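Local coordinates for protein 'Carboxyl esterase 2 (Tuber melanosporum Mel28, PDB 5MIF) that probably hydrolyses carboxylic esters, as an archaea-like carboxylesterase of the alpha/beta hydrolase fold, at residues G118-G123 with Y218-L223; T149-V154 with S249-D254; W169-G174 with T182-G187. One frame throughout, in Å; residues are numbered along the deposited sequence.

In the fold
The chain first passes 118-123, in the loop after strand 109-115, then 149-154, after strand 142-147. It runs through helix 158-173 into strand 184-189, where 182-187 packs back on 169-174. This closes the short loop of contact 3 and joins a helix to the central sheet. Segment 218-223 then closes contact 1, which joins the loops after strands 109-115 and 213-217. Last comes 249-254, closing contact 2, which ties the loop after strand 142-147 to helix 241-251. Contacts 1 and 2 cross, and contact 3 falls within the span of both. Contacts 1 and 2 touch through Trp120 and Val121. The centres of contacts 1 and 3 lie about 22 Å apart.

Contact 1 of 3, residues G118-G123 with Y218-L223; sequences GGWVFG and YPATDL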
loop_
_atom_site.group_PDB
_atom_site.type_symbol
_atom_site.label_atom_id
_atom_site.label_comp_id
_atom_site.label_asym_id
_atom_site.label_seq_id
_atom_site.Cartn_x
_atom_site.Cartn_y
_atom_site.Cartn_z
ATOM N N GLY A 118 20.260 3.576 7.505
ATOM C CA GLY A 118 21.665 3.551 7.144
ATOM C C GLY A 118 22.463 2.635 8.065
ATOM O O GLY A 118 23.668 2.820 8.248
ATOM N N GLY A 119 21.789 1.664 8.680
ATOM C CA GLY A 119 22.469 0.656 9.480
ATOM C C GLY A 119 23.164 1.177 10.732
ATOM O O GLY A 119 24.114 0.552 11.204
ATOM N N TRP A 120 22.706 2.329 11.236
ATOM C CA TRP A 120 23.282 3.039 12.387
ATOM C C TRP A 120 24.678 3.606 12.103
ATOM O O TRP A 120 25.202 4.335 12.936
ATOM C CB TRP A 120 23.338 2.138 13.640
ATOM C CG TRP A 120 22.008 1.595 14.051
ATOM C CD1 TRP A 120 20.991 2.276 14.678
ATOM C CD2 TRP A 120 21.530 0.261 13.842
ATOM N NE1 TRP A 120 19.912 1.434 14.874
ATOM C CE2 TRP A 120 20.219 0.195 14.374
ATOM C CE3 TRP A 120 22.084 -0.887 13.263
ATOM C CZ2 TRP A 120 19.455 -0.976 14.343
ATOM C CZ3 TRP A 120 21.323 -2.056 13.238
ATOM C CH2 TRP A 120 20.025 -2.090 13.776
ATOM N N VAL A 121 25.253 3.276 10.938
ATOM C CA VAL A 121 26.592 3.718 10.521
ATOM C C VAL A 121 26.576 4.881 9.531
ATOM O O VAL A 121 27.467 5.730 9.554
ATOM C CB VAL A 121 27.389 2.577 9.835
ATOM C CG1 VAL A 121 28.887 2.882 9.846
ATOM C CG2 VAL A 121 27.121 1.258 10.499
ATOM N N PHE A 122 25.578 4.895 8.644
ATOM C CA PHE A 122 25.478 5.913 7.592
ATOM C C PHE A 122 24.182 6.717 7.654
ATOM O O PHE A 122 23.237 6.366 8.377
ATOM C CB PHE A 122 25.593 5.270 6.202
ATOM C CG PHE A 122 26.865 4.502 5.993
ATOM C CD1 PHE A 122 28.082 5.156 5.965
ATOM C CD2 PHE A 122 26.843 3.124 5.837
ATOM C CE1 PHE A 122 29.263 4.452 5.781
ATOM C CE2 PHE A 122 28.018 2.411 5.649
ATOM C CZ PHE A 122 29.229 3.082 5.625
ATOM N N GLY A 123 24.138 7.786 6.863
ATOM C CA GLY A 123 22.928 8.562 6.696
ATOM C C GLY A 123 22.997 9.884 7.427
ATOM O O GLY A 123 23.912 10.118 8.219
ATOM N N TYR A 218 10.264 -0.963 6.296
ATOM C CA TYR A 218 11.145 -2.146 6.404
ATOM C C TYR A 218 12.011 -2.093 7.659
ATOM O O TYR A 218 13.243 -2.077 7.577
ATOM C CB TYR A 218 12.029 -2.355 5.150
ATOM C CG TYR A 218 12.469 -1.104 4.413
ATOM C CD1 TYR A 218 13.469 -0.273 4.926
ATOM C CD2 TYR A 218 11.900 -0.770 3.185
ATOM C CE1 TYR A 218 13.862 0.861 4.247
ATOM C CE2 TYR A 218 12.303 0.360 2.491
ATOM C CZ TYR A 218 13.274 1.169 3.029
ATOM O OH TYR A 218 13.646 2.290 2.339
ATOM N N PRO A 219 11.364 -2.027 8.827
ATOM C CA PRO A 219 12.101 -1.783 10.064
ATOM C C PRO A 219 12.889 -2.996 10.502
ATOM O O PRO A 219 12.493 -4.127 10.202
ATOM C CB PRO A 219 10.996 -1.480 11.072
ATOM C CG PRO A 219 9.860 -2.316 10.600
ATOM C CD PRO A 219 9.942 -2.313 9.090
ATOM N N ALA A 220 14.012 -2.753 11.177
ATOM C CA ALA A 220 14.668 -3.786 11.973
ATOM C C ALA A 220 13.950 -3.809 13.312
ATOM O O ALA A 220 13.808 -2.774 13.957
ATOM C CB ALA A 220 16.166 -3.492 12.143
ATOM N N THR A 221 13.469 -4.972 13.719
ATOM C CA THR A 221 12.727 -5.064 14.966
ATOM C C THR A 221 13.358 -6.071 15.910
ATOM O O THR A 221 13.106 -6.049 17.115
ATOM C CB THR A 221 11.268 -5.469 14.710
ATOM O OG1 THR A 221 11.254 -6.720 14.016
ATOM C CG2 THR A 221 10.567 -4.439 13.856
ATOM N N ASP A 222 14.191 -6.943 15.355
ATOM C CA ASP A 222 14.816 -8.010 16.137
ATOM C C ASP A 222 16.268 -8.174 15.706
ATOM O O ASP A 222 16.545 -8.660 14.611
ATOM C CB ASP A 222 14.043 -9.324 15.964
ATOM C CG ASP A 222 14.444 -10.388 16.980
ATOM O OD1 ASP A 222 15.539 -10.285 17.575
ATOM O OD2 ASP A 222 13.651 -11.327 17.197
ATOM N N LEU A 223 17.192 -7.731 16.553
ATOM C CA LEU A 223 18.608 -7.767 16.208
ATOM C C LEU A 223 19.267 -9.074 16.650
ATOM O O LEU A 223 20.406 -9.359 16.280
ATOM C CB LEU A 223 19.343 -6.578 16.831
ATOM C CG LEU A 223 19.333 -5.256 16.053
ATOM C CD1 LEU A 223 17.916 -4.757 15.771
ATOM C CD2 LEU A 223 20.124 -4.196 16.783
#
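Trp120 follows directly on the HGGG sequence that in related esterases shapes the oxyanion hole, and its indole reaches Leu223 and Ala220 in the loop after strand 213-217. The outer corner of the six-membered ring does the touching. Trp120 CH2 lies 3.7 Å from Leu223 CD2 and 3.9 Å from Leu223 CD1, so both methyls of the leucine close on one ring atom. The two side chains come from opposite directions. Ala220 CB is a looser neighbour, 4.4 Å from Trp120 CH2. Leu223 CD2 and Ala220 CB meet the ring obliquely. The indole stands here because Trp120 CG is anti to the carbonyl carbon (chi1 -58°).

The loop behind it is a tight turn of the alpha/beta hydrolase fold. Gly118 O accepts from Phe122 N at 2.8 Å and from Val121 N at 3.2 Å. Gly118 has backbone angles that a side chain would not tolerate. Outside the contact, Trp120 NE1 is hydrogen-bonded to Glu194 OE1, which probably fixes the turn of the indole. Ala220 shares a backbone hydrogen bond with Ser190, the probable nucleophile on its elbow.

Contact 2 of 3, residues T149-V154 with S249-D254; sequences TLTPKV and SLFTPD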
loop_
_atom_site.group_PDB
_atom_site.type_symbol
_atom_site.label_atom_id
_atom_site.label_comp_id
_atom_site.label_asym_id
_atom_site.label_seq_id
_atom_site.Cartn_x
_atom_site.Cartn_y
_atom_site.Cartn_z
ATOM N N THR A 149 24.155 10.458 16.626
ATOM C CA THR A 149 25.546 10.067 16.405
ATOM C C THR A 149 25.655 8.652 15.829
ATOM O O THR A 149 24.980 7.724 16.287
ATOM C CB THR A 149 26.347 10.136 17.708
ATOM O OG1 THR A 149 26.185 11.433 18.288
ATOM C CG2 THR A 149 27.823 9.870 17.443
ATOM N N LEU A 150 26.505 8.490 14.823
ATOM C CA LEU A 150 26.645 7.213 14.130
ATOM C C LEU A 150 27.651 6.265 14.798
ATOM O O LEU A 150 28.574 6.703 15.479
ATOM C CB LEU A 150 27.050 7.475 12.680
ATOM C CG LEU A 150 26.042 8.380 11.954
ATOM C CD1 LEU A 150 26.553 8.872 10.610
ATOM C CD2 LEU A 150 24.731 7.633 11.746
ATOM N N THR A 151 27.479 4.964 14.588
ATOM C CA THR A 151 28.454 3.984 15.051
ATOM C C THR A 151 29.720 4.051 14.182
ATOM O O THR A 151 29.652 4.457 13.025
ATOM C CB THR A 151 27.880 2.560 15.011
ATOM O OG1 THR A 151 27.621 2.204 13.650
ATOM C CG2 THR A 151 26.587 2.468 15.817
ATOM N N PRO A 152 30.887 3.668 14.741
ATOM C CA PRO A 152 31.067 3.202 16.121
ATOM C C PRO A 152 31.490 4.300 17.093
ATOM O O PRO A 152 31.962 3.971 18.186
ATOM C CB PRO A 152 32.184 2.162 15.977
ATOM C CG PRO A 152 33.047 2.736 14.874
ATOM C CD PRO A 152 32.124 3.514 13.948
ATOM N N LYS A 153 31.308 5.568 16.730
ATOM C CA LYS A 153 31.604 6.667 17.649
ATOM C C LYS A 153 30.813 6.482 18.947
ATOM O O LYS A 153 31.290 6.797 20.035
ATOM C CB LYS A 153 31.297 8.008 16.995
ATOM C CG LYS A 153 31.873 8.064 15.592
ATOM C CD LYS A 153 31.996 9.468 15.012
ATOM C CE LYS A 153 32.723 9.388 13.667
ATOM N NZ LYS A 153 32.473 8.049 13.024
ATOM N N VAL A 154 29.588 5.983 18.819
ATOM C CA VAL A 154 28.818 5.516 19.967
ATOM C C VAL A 154 28.240 4.146 19.644
ATOM O O VAL A 154 28.409 3.639 18.536
ATOM C CB VAL A 154 27.681 6.481 20.334
ATOM C CG1 VAL A 154 28.235 7.836 20.758
ATOM C CG2 VAL A 154 26.689 6.607 19.162
ATOM N N SER A 249 26.905 -5.625 14.578
ATOM C CA SER A 249 28.126 -5.787 15.372
ATOM C C SER A 249 28.708 -4.436 15.790
ATOM O O SER A 249 29.388 -4.350 16.807
ATOM C CB SER A 249 29.177 -6.612 14.611
ATOM O OG SER A 249 29.810 -5.838 13.608
ATOM N N LEU A 250 28.448 -3.382 15.016
ATOM C CA LEU A 250 28.901 -2.046 15.406
ATOM C C LEU A 250 27.933 -1.368 16.368
ATOM O O LEU A 250 28.355 -0.637 17.270
ATOM C CB LEU A 250 29.103 -1.148 14.186
ATOM C CG LEU A 250 30.195 -1.559 13.203
ATOM C CD1 LEU A 250 30.508 -0.409 12.267
ATOM C CD2 LEU A 250 31.431 -2.007 13.959
ATOM N N PHE A 251 26.637 -1.608 16.170
ATOM C CA PHE A 251 25.595 -0.961 16.964
ATOM C C PHE A 251 25.392 -1.692 18.294
ATOM O O PHE A 251 25.295 -1.069 19.344
ATOM C CB PHE A 251 24.287 -0.908 16.152
ATOM C CG PHE A 251 23.118 -0.336 16.894
ATOM C CD1 PHE A 251 23.129 0.990 17.323
ATOM C CD2 PHE A 251 21.975 -1.102 17.112
ATOM C CE1 PHE A 251 22.041 1.534 17.986
ATOM C CE2 PHE A 251 20.881 -0.566 17.776
ATOM C CZ PHE A 251 20.909 0.757 18.209
ATOM N N THR A 252 25.375 -3.021 18.240
ATOM C CA THR A 252 25.273 -3.854 19.434
ATOM C C THR A 252 26.420 -4.878 19.449
ATOM O O THR A 252 26.200 -6.060 19.179
ATOM C CB THR A 252 23.920 -4.604 19.510
ATOM O OG1 THR A 252 23.630 -5.196 18.232
ATOM C CG2 THR A 252 22.789 -3.654 19.882
ATOM N N PRO A 253 27.653 -4.415 19.747
ATOM C CA PRO A 253 28.829 -5.296 19.784
ATOM C C PRO A 253 28.683 -6.439 20.794
ATOM O O PRO A 253 29.235 -7.510 20.577
ATOM C CB PRO A 253 29.972 -4.349 20.177
ATOM C CG PRO A 253 29.309 -3.129 20.743
ATOM C CD PRO A 253 28.015 -3.009 20.008
ATOM N N ASP A 254 27.956 -6.207 21.882
ATOM C CA ASP A 254 27.650 -7.267 22.838
ATOM C C ASP A 254 26.343 -7.954 22.429
ATOM O O ASP A 254 25.275 -7.361 22.543
ATOM C CB ASP A 254 27.548 -6.700 24.261
ATOM C CG ASP A 254 27.275 -7.773 25.317
ATOM O OD1 ASP A 254 27.139 -8.961 24.968
ATOM O OD2 ASP A 254 27.157 -7.413 26.506
#
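Thr151 sets its two side-chain branches against the last turn of helix 241-251. The hydroxyl branch lies on the Leu250 side chain, which offers CB and CD1: Thr151 OG1 is 3.7 Å from Leu250 CB and 4.1 Å from Leu250 CD1. The two side chains pass each other obliquely. These are van der Waals contacts, and no hydrogen bond crosses between the segments. The methyl branch goes mainly to Phe251. Thr151 CG2 lies 3.7 Å from Phe251 CA and 4.1 Å from Phe251 CD1, and it meets the ring at the edge, near the ring plane. It also sits beside the backbone of the leucine, with Thr151 CG2 3.9 Å from Leu250 O. One torsion explains both branches: OG1 lies between the backbone N and the carbonyl carbon (chi1 65°), which leaves CG2 anti to the carbonyl carbon.

The helix belongs to the insertion between strands 213-217 and 279-284. In related esterases of this family that region contributes to the cap over the active site. The loop 149-154 follows strand 142-147 of the core sheet, so the contact probably seats cap on core. Phe251 CG stands beside its carbonyl carbon (chi1 177°), which puts the ring edge at CD1 next to Thr151 CG2. The Phe251 ring also stacks on Trp120. Thr151 bonds by its backbone to Trp120, with a weak bond from its side-chain OG1 to Trp120 O. An alanine here would lose both branches beyond CB and the weak bond to Trp120 O, and would probably open a gap beside Leu250 and the Phe251 ring edge.

The peptide bond before Pro152 is cis, which turns the chain just after Thr151. Thr151 O is held by Arg61 NH1.

Contact 3 of 3, residues W169-G174 with T182-G187; sequences WLLEHG and TNMGFG
Leu170 and Leu171, neighbours on helix 158-173, both close on the methyl of Met184 on strand 184-189. The contact is apolar throughout. Leu170 CD2 lies 3.6 Å from Met184 CE, and these two side chains reach toward each other, tip to tip. Leu171 CD2 is 3.5 Å from the same Met184 CE, but its side chain crosses that of the methionine at about a right angle. One methyl group thus takes the ends of two leucines. Met184 gets there by running extended through its first two torsions and then bending at the sulfur (chi3 -66°). Leu171 leaves its backbone without pointing at the strand, but its end comes nearer.

Backbone hydrogen bonds shape the two sides. Within 169-174, His173 N bonds to Trp169 O at 2.9 Å and Gly174 N to Leu170 O at 2.8 Å. On the strand, Met184 pairs with Lys212, and Gly185 with Val111 and Ala113. Leu170 also touches Val111.

Polar side-chain bonds gather at the corner of the chain at Thr182 and Asn183, where Thr182 OG1 and Asn183 ND2 both bond to Asp180. Helix 158-173 links strand 142-147 to the parallel strand 184-189, with strand 109-115 between them in the sheet. This is a beta-alpha-beta crossover of the alpha/beta hydrolase fold.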
loop_
_atom_site.group_PDB
_atom_site.type_symbol
_atom_site.label_atom_id
_atom_site.label_comp_id
_atom_site.label_asym_id
_atom_site.label_seq_id
_atom_site.Cartn_x
_atom_site.Cartn_y
_atom_site.Cartn_z
ATOM N N TRP A 169 12.589 17.046 24.062
ATOM C CA TRP A 169 12.850 18.455 23.818
ATOM C C TRP A 169 11.798 19.072 22.899
ATOM O O TRP A 169 11.315 20.170 23.155
ATOM C CB TRP A 169 14.242 18.651 23.209
ATOM C CG TRP A 169 14.627 20.099 23.083
ATOM C CD1 TRP A 169 15.357 20.828 23.976
ATOM C CD2 TRP A 169 14.296 20.995 22.009
ATOM N NE1 TRP A 169 15.498 22.118 23.529
ATOM C CE2 TRP A 169 14.858 22.248 22.325
ATOM C CE3 TRP A 169 13.577 20.859 20.811
ATOM C CZ2 TRP A 169 14.733 23.359 21.489
ATOM C CZ3 TRP A 169 13.449 21.966 19.980
ATOM C CH2 TRP A 169 14.027 23.199 20.324
ATOM N N LEU A 170 11.468 18.369 21.821
ATOM C CA LEU A 170 10.465 18.830 20.867
ATOM C C LEU A 170 9.124 18.995 21.575
ATOM O O LEU A 170 8.406 19.960 21.332
ATOM C CB LEU A 170 10.340 17.856 19.694
ATOM C CG LEU A 170 9.333 18.184 18.578
ATOM C CD1 LEU A 170 9.669 19.495 17.899
ATOM C CD2 LEU A 170 9.244 17.063 17.549
ATOM N N LEU A 171 8.798 18.053 22.457
ATOM C CA LEU A 171 7.555 18.114 23.211
ATOM C C LEU A 171 7.436 19.388 24.041
ATOM O O LEU A 171 6.364 19.974 24.135
ATOM C CB LEU A 171 7.414 16.882 24.101
ATOM C CG LEU A 171 7.007 15.634 23.309
ATOM C CD1 LEU A 171 7.068 14.380 24.165
ATOM C CD2 LEU A 171 5.616 15.810 22.721
ATOM N N GLU A 172 8.540 19.816 24.634
ATOM C CA GLU A 172 8.551 20.981 25.502
ATOM C C GLU A 172 8.676 22.307 24.754
ATOM O O GLU A 172 8.152 23.327 25.198
ATOM C CB GLU A 172 9.688 20.867 26.517
ATOM C CG GLU A 172 9.790 22.067 27.445
ATOM C CD GLU A 172 10.899 21.925 28.454
ATOM O OE1 GLU A 172 11.208 22.924 29.142
ATOM O OE2 GLU A 172 11.468 20.816 28.555
ATOM N N HIS A 173 9.404 22.307 23.646
ATOM C CA HIS A 173 9.771 23.565 23.003
ATOM C C HIS A 173 9.197 23.760 21.602
ATOM O O HIS A 173 9.393 24.807 20.991
ATOM C CB HIS A 173 11.299 23.677 22.950
ATOM C CG HIS A 173 11.945 23.689 24.301
ATOM N ND1 HIS A 173 11.841 24.759 25.166
ATOM C CD2 HIS A 173 12.697 22.759 24.940
ATOM C CE1 HIS A 173 12.500 24.488 26.280
ATOM N NE2 HIS A 173 13.028 23.281 26.170
ATOM N N GLY A 174 8.494 22.750 21.101
ATOM C CA GLY A 174 8.030 22.756 19.727
ATOM C C GLY A 174 7.143 23.936 19.391
ATOM O O GLY A 174 7.258 24.533 18.319
ATOM N N THR A 182 1.482 18.164 20.185
ATOM C CA THR A 182 0.358 17.269 20.434
ATOM C C THR A 182 -0.159 16.655 19.141
ATOM O O THR A 182 -1.023 15.787 19.167
ATOM C CB THR A 182 -0.813 17.994 21.136
ATOM O OG1 THR A 182 -1.533 18.779 20.176
ATOM C CG2 THR A 182 -0.303 18.892 22.239
ATOM N N ASN A 183 0.361 17.106 18.008
ATOM C CA ASN A 183 0.055 16.455 16.745
ATOM C C ASN A 183 1.302 15.865 16.091
ATOM O O ASN A 183 1.709 16.290 15.004
ATOM C CB ASN A 183 -0.621 17.429 15.788
ATOM C CG ASN A 183 -2.099 17.186 15.689
ATOM O OD1 ASN A 183 -2.534 16.159 15.161
ATOM N ND2 ASN A 183 -2.893 18.114 16.230
ATOM N N MET A 184 1.874 14.847 16.730
ATOM C CA MET A 184 3.189 14.352 16.330
ATOM C C MET A 184 3.125 12.986 15.668
ATOM O O MET A 184 2.406 12.101 16.126
ATOM C CB MET A 184 4.111 14.277 17.556
ATOM C CG MET A 184 5.576 13.968 17.236
ATOM S SD MET A 184 6.595 13.806 18.719
ATOM C CE MET A 184 6.530 15.475 19.340
ATOM N N GLY A 185 3.907 12.812 14.606
ATOM C CA GLY A 185 4.113 11.497 14.052
ATOM C C GLY A 185 5.542 11.035 14.291
ATOM O O GLY A 185 6.447 11.857 14.523
ATOM N N PHE A 186 5.725 9.717 14.277
ATOM C CA PHE A 186 7.038 9.081 14.191
ATOM C C PHE A 186 7.180 8.430 12.827
ATOM O O PHE A 186 6.253 7.771 12.351
ATOM C CB PHE A 186 7.231 7.987 15.251
ATOM C CG PHE A 186 7.570 8.486 16.621
ATOM C CD1 PHE A 186 7.611 9.833 16.913
ATOM C CD2 PHE A 186 7.863 7.576 17.629
ATOM C CE1 PHE A 186 7.923 10.262 18.202
ATOM C CE2 PHE A 186 8.172 7.994 18.902
ATOM C CZ PHE A 186 8.211 9.346 19.188
ATOM N N GLY A 187 8.348 8.575 12.216
ATOM C CA GLY A 187 8.680 7.807 11.032
ATOM C C GLY A 187 10.111 7.287 11.154
ATOM O O GLY A 187 10.959 7.928 11.780
#